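Local coordinates for HAD superfamily hydrolase (Brucella suis biovar 1, PDB 6NQ4), which probably acts as a phosphatase of the haloacid dehalogenase superfamily, hydrolysing phosphate esters, although its natural substrate is not established, at residues Y153-E158 against R191-A196; F177-P182 against A198-Y203. One frame throughout, in Å; residues are numbered along the deposited sequence.

Interaction 1: Y153-E158 against R191-A196; sequences YDDEVE and RLIWCA. With EDO (1,2-ethanediol), chain F.
Arg-191 reaches out from the start of strand 191-194 and takes the carboxylate of Glu-156 side-on, one nitrogen to each oxygen. Arg-191 NE donates to OE1 of Glu-156 at 3.0 Å on the syn lone pair, but the N-H points well off line (138°). The second bond, from Arg-191 NH2 to Glu-156 OE2, is also 3.0 Å long and somewhat straighter. The two chains cross at about a right angle and the flat groups are turned 41° against each other, making this a bidentate salt bridge that is twisted rather than coplanar. A bend at chi2 (-78°) helps turn the carboxylate of Glu-156 toward the arginine. Neither charge is spent on this pair alone: Arg-188 also bridges to OE2 of Glu-156 and to OD1 of Asp-155, while Glu-51 takes a share of Arg-191 NH2.

Beside the salt bridge, Ile-193 wedges in with its two methyl ends split. CG2 of Ile-193 lies against the carboxylate carbon CG of Asp-155 at 3.5 Å, and its CD1 rests 3.7 Å from OE1 of Glu-156, so that each methyl meets a different acid. Next along the strand, Trp-194 brings its CD1 to 3.7 Å from the carbonyl O of Glu-158. The backbone N of Trp-194 gives a nearly straight 2.9 Å bond to O2 of an ethanediol, whose O1 donates in turn to the carbonyl oxygen of Glu-158; the diol, probably from the crystallisation liquor, fills in between loop and strand.

The loop is held in shape by an Asx turn, in which Asp-154 OD1 accepts from the backbone N of Glu-156 at 3.2 Å. What emerges is a surface salt-bridge cluster joining the loop after strand 146-149 to the antiparallel hairpin 185-194, an insertion between strand 177-179 and helix 196-205 of the parallel-sheet module 118-212, consistent with the cap domain of HAD hydrolases.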
loop_
_atom_site.group_PDB
_atom_site.type_symbol
_atom_site.label_atom_id
_atom_site.label_comp_id
_atom_site.label_asym_id
_atom_site.label_seq_id
_atom_site.Cartn_x
_atom_site.Cartn_y
_atom_site.Cartn_z
ATOM N N TYR A 153 -16.250 5.265 -4.534
ATOM C CA TYR A 153 -16.624 5.782 -5.855
ATOM C C TYR A 153 -16.199 7.234 -6.041
ATOM O O TYR A 153 -15.711 7.616 -7.114
ATOM C CB TYR A 153 -18.129 5.649 -6.097
ATOM C CG TYR A 153 -18.583 4.221 -6.242
ATOM C CD1 TYR A 153 -18.123 3.434 -7.294
ATOM C CD2 TYR A 153 -19.465 3.647 -5.325
ATOM C CE1 TYR A 153 -18.527 2.115 -7.433
ATOM C CE2 TYR A 153 -19.867 2.336 -5.450
ATOM C CZ TYR A 153 -19.397 1.566 -6.504
ATOM O OH TYR A 153 -19.820 0.261 -6.610
ATOM N N ASP A 154 -16.400 8.071 -5.023
ATOM C CA ASP A 154 -15.964 9.471 -5.077
ATOM C C ASP A 154 -15.400 9.808 -3.700
ATOM O O ASP A 154 -16.124 10.264 -2.803
ATOM C CB ASP A 154 -17.087 10.414 -5.474
ATOM C CG ASP A 154 -16.618 11.867 -5.553
ATOM O OD1 ASP A 154 -15.472 12.159 -5.130
ATOM O OD2 ASP A 154 -17.374 12.722 -6.051
ATOM N N ASP A 155 -14.100 9.608 -3.550
ATOM C CA ASP A 155 -13.480 9.697 -2.237
ATOM C C ASP A 155 -13.236 11.123 -1.774
ATOM O O ASP A 155 -12.737 11.319 -0.661
ATOM C CB ASP A 155 -12.200 8.855 -2.180
ATOM C CG ASP A 155 -11.095 9.362 -3.099
ATOM O OD1 ASP A 155 -11.173 10.494 -3.642
ATOM O OD2 ASP A 155 -10.119 8.596 -3.268
ATOM N N GLU A 156 -13.559 12.125 -2.587
ATOM C CA GLU A 156 -13.450 13.494 -2.103
ATOM C C GLU A 156 -14.696 13.954 -1.366
ATOM O O GLU A 156 -14.634 14.949 -0.641
ATOM C CB GLU A 156 -13.103 14.461 -3.243
ATOM C CG GLU A 156 -11.701 14.270 -3.825
ATOM C CD GLU A 156 -10.579 14.873 -2.969
ATOM O OE1 GLU A 156 -10.859 15.476 -1.905
ATOM O OE2 GLU A 156 -9.399 14.754 -3.372
ATOM N N VAL A 157 -15.817 13.249 -1.508
ATOM C CA VAL A 157 -17.054 13.672 -0.856
ATOM C C VAL A 157 -17.718 12.585 -0.028
ATOM O O VAL A 157 -18.540 12.904 0.851
ATOM C CB VAL A 157 -18.064 14.270 -1.862
ATOM C CG1 VAL A 157 -17.407 15.329 -2.725
ATOM C CG2 VAL A 157 -18.679 13.179 -2.712
ATOM N N GLU A 158 -17.429 11.309 -0.254
ATOM C CA GLU A 158 -18.130 10.220 0.408
ATOM C C GLU A 158 -17.377 9.770 1.650
ATOM O O GLU A 158 -16.177 10.010 1.804
ATOM C CB GLU A 158 -18.276 9.038 -0.556
ATOM C CG GLU A 158 -19.155 9.373 -1.757
ATOM C CD GLU A 158 -19.113 8.324 -2.853
ATOM O OE1 GLU A 158 -18.254 7.403 -2.804
ATOM O OE2 GLU A 158 -19.950 8.442 -3.786
ATOM N N ARG A 191 -5.306 16.968 2.952
ATOM C CA ARG A 191 -6.534 16.260 3.282
ATOM C C ARG A 191 -6.242 14.820 3.712
ATOM O O ARG A 191 -5.199 14.241 3.377
ATOM C CB ARG A 191 -7.478 16.258 2.067
ATOM C CG ARG A 191 -8.004 17.654 1.710
ATOM C CD ARG A 191 -9.033 17.688 0.558
ATOM N NE ARG A 191 -8.575 17.006 -0.659
ATOM C CZ ARG A 191 -7.613 17.446 -1.466
ATOM N NH1 ARG A 191 -6.977 18.585 -1.210
ATOM N NH2 ARG A 191 -7.281 16.736 -2.535
ATOM N N LEU A 192 -7.184 14.238 4.459
ATOM C CA LEU A 192 -7.235 12.798 4.713
ATOM C C LEU A 192 -8.409 12.218 3.939
ATOM O O LEU A 192 -9.519 12.775 3.975
ATOM C CB LEU A 192 -7.370 12.489 6.210
ATOM C CG LEU A 192 -6.103 12.781 7.020
ATOM C CD1 LEU A 192 -6.390 12.855 8.514
ATOM C CD2 LEU A 192 -5.093 11.699 6.730
ATOM N N ILE A 193 -8.154 11.125 3.222
ATOM C CA ILE A 193 -9.093 10.526 2.284
ATOM C C ILE A 193 -9.340 9.081 2.698
ATOM O O ILE A 193 -8.390 8.333 2.960
ATOM C CB ILE A 193 -8.483 10.564 0.869
ATOM C CG1 ILE A 193 -8.108 11.998 0.466
ATOM C CG2 ILE A 193 -9.415 9.932 -0.137
ATOM C CD1 ILE A 193 -9.289 12.926 0.332
ATOM N N TRP A 194 -10.608 8.668 2.685
ATOM C CA TRP A 194 -10.947 7.291 3.017
ATOM C C TRP A 194 -10.519 6.352 1.894
ATOM O O TRP A 194 -10.656 6.684 0.713
ATOM C CB TRP A 194 -12.458 7.159 3.207
ATOM C CG TRP A 194 -12.956 7.890 4.407
ATOM C CD1 TRP A 194 -13.705 9.033 4.417
ATOM C CD2 TRP A 194 -12.735 7.536 5.772
ATOM N NE1 TRP A 194 -13.951 9.420 5.711
ATOM C CE2 TRP A 194 -13.383 8.511 6.566
ATOM C CE3 TRP A 194 -12.052 6.497 6.403
ATOM C CZ2 TRP A 194 -13.359 8.480 7.965
ATOM C CZ3 TRP A 194 -12.033 6.465 7.794
ATOM C CH2 TRP A 194 -12.686 7.447 8.559
ATOM N N CYS A 195 -10.035 5.168 2.267
ATOM C CA CYS A 195 -9.543 4.178 1.317
ATOM C C CYS A 195 -10.361 2.895 1.398
ATOM O O CYS A 195 -11.222 2.717 2.262
ATOM C CB CYS A 195 -8.085 3.840 1.612
ATOM S SG CYS A 195 -6.946 5.203 1.442
ATOM N N ALA A 196 -10.030 1.958 0.503
ATOM C CA ALA A 196 -10.746 0.689 0.427
ATOM C C ALA A 196 -10.733 -0.050 1.755
ATOM O O ALA A 196 -11.699 -0.746 2.085
ATOM C CB ALA A 196 -10.116 -0.193 -0.645
HETATM C C1 EDO F . -13.830 12.724 2.072
HETATM O O1 EDO F . -14.937 12.207 2.822
HETATM C C2 EDO F . -12.579 11.936 2.444
HETATM O O2 EDO F . -12.574 10.645 1.785
HETATM O O HOH W 1 -10.965 5.712 -1.857
#

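Interaction 2: F177-P182 against A198-Y203. With EDO (1,2-ethanediol), chain C.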
loop_
_atom_site.group_PDB
_atom_site.type_symbol
_atom_site.label_atom_id
_atom_site.label_comp_id
_atom_site.label_asym_id
_atom_site.label_seq_id
_atom_site.Cartn_x
_atom_site.Cartn_y
_atom_site.Cartn_z
ATOM N N PHE A 177 -15.222 -10.478 -0.665
ATOM C CA PHE A 177 -14.876 -9.062 -0.821
ATOM C C PHE A 177 -13.359 -8.949 -0.905
ATOM O O PHE A 177 -12.673 -9.069 0.110
ATOM C CB PHE A 177 -15.413 -8.312 0.402
ATOM C CG PHE A 177 -15.330 -6.794 0.350
ATOM C CD1 PHE A 177 -14.136 -6.120 0.600
ATOM C CD2 PHE A 177 -16.487 -6.043 0.176
ATOM C CE1 PHE A 177 -14.090 -4.719 0.624
ATOM C CE2 PHE A 177 -16.449 -4.650 0.191
ATOM C CZ PHE A 177 -15.250 -3.990 0.415
ATOM N N ILE A 178 -12.824 -8.726 -2.105
ATOM C CA ILE A 178 -11.387 -8.510 -2.280
ATOM C C ILE A 178 -11.096 -7.032 -2.032
ATOM O O ILE A 178 -11.710 -6.157 -2.655
ATOM C CB ILE A 178 -10.930 -8.925 -3.687
ATOM C CG1 ILE A 178 -11.052 -10.427 -3.868
ATOM C CG2 ILE A 178 -9.507 -8.504 -3.942
ATOM C CD1 ILE A 178 -10.881 -10.874 -5.311
ATOM N N CYS A 179 -10.181 -6.749 -1.105
ATOM C CA CYS A 179 -9.782 -5.381 -0.788
ATOM C C CYS A 179 -8.429 -5.125 -1.435
ATOM O O CYS A 179 -7.434 -5.762 -1.059
ATOM C CB CYS A 179 -9.671 -5.191 0.725
ATOM S SG CYS A 179 -9.016 -3.564 1.203
ATOM N N ALA A 180 -8.384 -4.179 -2.382
ATOM C CA ALA A 180 -7.145 -3.896 -3.109
ATOM C C ALA A 180 -6.231 -2.893 -2.407
ATOM O O ALA A 180 -5.114 -2.654 -2.887
ATOM C CB ALA A 180 -7.441 -3.400 -4.534
ATOM N N ASN A 181 -6.667 -2.292 -1.295
ATOM C CA ASN A 181 -5.845 -1.330 -0.561
ATOM C C ASN A 181 -6.205 -1.437 0.915
ATOM O O ASN A 181 -7.227 -0.888 1.351
ATOM C CB ASN A 181 -6.073 0.090 -1.069
ATOM C CG ASN A 181 -5.344 1.125 -0.246
ATOM O OD1 ASN A 181 -4.563 0.786 0.659
ATOM N ND2 ASN A 181 -5.588 2.407 -0.554
ATOM N N PRO A 182 -5.362 -2.091 1.723
ATOM C CA PRO A 182 -5.645 -2.243 3.161
ATOM C C PRO A 182 -5.682 -0.951 3.966
ATOM O O PRO A 182 -6.185 -0.995 5.097
ATOM C CB PRO A 182 -4.476 -3.123 3.652
ATOM C CG PRO A 182 -3.973 -3.810 2.461
ATOM C CD PRO A 182 -4.193 -2.884 1.305
ATOM N N ALA A 198 -11.060 0.988 4.716
ATOM C CA ALA A 198 -12.156 1.394 5.591
ATOM C C ALA A 198 -13.419 0.606 5.275
ATOM O O ALA A 198 -14.148 0.190 6.187
ATOM C CB ALA A 198 -12.404 2.884 5.406
ATOM N N LEU A 199 -13.696 0.386 3.988
ATOM C CA LEU A 199 -14.866 -0.398 3.601
ATOM C C LEU A 199 -14.670 -1.876 3.912
ATOM O O LEU A 199 -15.601 -2.545 4.368
ATOM C CB LEU A 199 -15.175 -0.185 2.119
ATOM C CG LEU A 199 -15.451 1.251 1.685
ATOM C CD1 LEU A 199 -15.893 1.308 0.213
ATOM C CD2 LEU A 199 -16.489 1.926 2.566
ATOM N N ALA A 200 -13.446 -2.389 3.733
ATOM C CA ALA A 200 -13.156 -3.767 4.118
ATOM C C ALA A 200 -13.345 -3.972 5.613
ATOM O O ALA A 200 -13.881 -5.000 6.035
ATOM C CB ALA A 200 -11.733 -4.137 3.706
ATOM N N ARG A 201 -12.922 -2.997 6.433
ATOM C CA ARG A 201 -13.075 -3.139 7.877
ATOM C C ARG A 201 -14.546 -3.203 8.248
ATOM O O ARG A 201 -14.953 -4.028 9.078
ATOM C CB ARG A 201 -12.392 -1.975 8.606
ATOM C CG ARG A 201 -12.476 -2.106 10.134
ATOM C CD ARG A 201 -11.577 -1.119 10.846
ATOM N NE ARG A 201 -10.152 -1.385 10.641
ATOM C CZ ARG A 201 -9.181 -0.612 11.125
ATOM N NH1 ARG A 201 -9.491 0.466 11.832
ATOM N NH2 ARG A 201 -7.907 -0.906 10.903
ATOM N N GLU A 202 -15.365 -2.354 7.621
ATOM C CA GLU A 202 -16.800 -2.386 7.883
ATOM C C GLU A 202 -17.411 -3.702 7.423
ATOM O O GLU A 202 -18.262 -4.278 8.117
ATOM C CB GLU A 202 -17.482 -1.217 7.173
ATOM C CG GLU A 202 -17.185 0.135 7.798
ATOM C CD GLU A 202 -17.604 0.179 9.255
ATOM O OE1 GLU A 202 -18.679 -0.373 9.591
ATOM O OE2 GLU A 202 -16.842 0.738 10.067
ATOM N N TYR A 203 -16.973 -4.212 6.272
ATOM C CA TYR A 203 -17.510 -5.476 5.791
ATOM C C TYR A 203 -17.170 -6.608 6.745
ATOM O O TYR A 203 -18.025 -7.439 7.061
ATOM C CB TYR A 203 -16.968 -5.763 4.394
ATOM C CG TYR A 203 -17.767 -6.786 3.598
ATOM C CD1 TYR A 203 -19.042 -6.482 3.122
ATOM C CD2 TYR A 203 -17.241 -8.047 3.288
ATOM C CE1 TYR A 203 -19.776 -7.391 2.369
ATOM C CE2 TYR A 203 -17.980 -8.970 2.537
ATOM C CZ TYR A 203 -19.245 -8.629 2.077
ATOM O OH TYR A 203 -19.973 -9.514 1.319
HETATM C C1 EDO C . -2.679 5.271 -1.914
HETATM O O1 EDO C . -3.968 5.250 -2.549
HETATM C C2 EDO C . -2.629 4.199 -0.830
HETATM O O2 EDO C . -3.586 4.458 0.224
#
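Phe-177 and Tyr-203 make the aromatic part of this contact, an offset stack with ring centroids 4.7 Å apart and planes inclined by 26°. The overlap is partial: CD2 of Phe-177 sits over the centre of the tyrosine ring, 3.7 Å above the plane of Tyr-203, while CB of Tyr-203 lies over a phenylalanine face, displaced toward the rim. The CB of Phe-177 comes closer still, 3.4 Å from CE2 of Tyr-203, and so extends the overlap beyond the rings. In Phe-177, CG lies anti to the backbone N (chi1 -172°), turning the ring toward the helix.

The gap between strand and helix belongs to an alpha/beta sandwich. Strand 177-179 runs in a five-stranded parallel sheet between strands 146-149 and 210-212, and helix 196-205 packs on one face, its short segment returning at 146° to the strand with the axes 9.0 Å apart. Helix 164-172 adds Leu-167 against Phe-177 and Leu-170 against Tyr-203.

Apolar contacts continue along the helix. The far end of the phenylalanine ring leans on the backbone and CB atoms of one turn: CE1 of Phe-177 approaches CA of Ala-200 at 3.7 Å, and its CZ approaches CB of Leu-199 at 4.2 Å. Further along the strand, SG of Cys-179 touches CB of Ala-200 at 3.7 Å, so one small methyl is met by both inward-facing strand residues.

Hydrogen bonding lies outside the interface itself. The hydroxyl of Tyr-203 is engaged by the carbonyl oxygen of Leu-175, just ahead of the strand, which pins the outer end of the ring. Past the strand, ND2 of Asn-181 donates to O2 of an ethanediol that also bonds to Asp-183.

How the interactions relate
Interaction 2 is a buried strand-to-helix contact of rings, methyls and a sulfur, with no hydrogen bond across it; interaction 1 lies at the surface and is made by a salt bridge and charges shared with neighbouring residues, with a diol, probably from the crystallisation liquor, bound between the segments. Their interfaces are nearly equal in size, about 260 Å² each. Strand 191-194 leads straight into helix 196-205, so one run of chain first meets the 153-158 loop and then the sheet. The segments alternate along the sequence, and the two contacts touch where Cys-195 and Ala-196 pack on Asn-181: CB of Ala-196 is 3.6 Å from O of Asn-181.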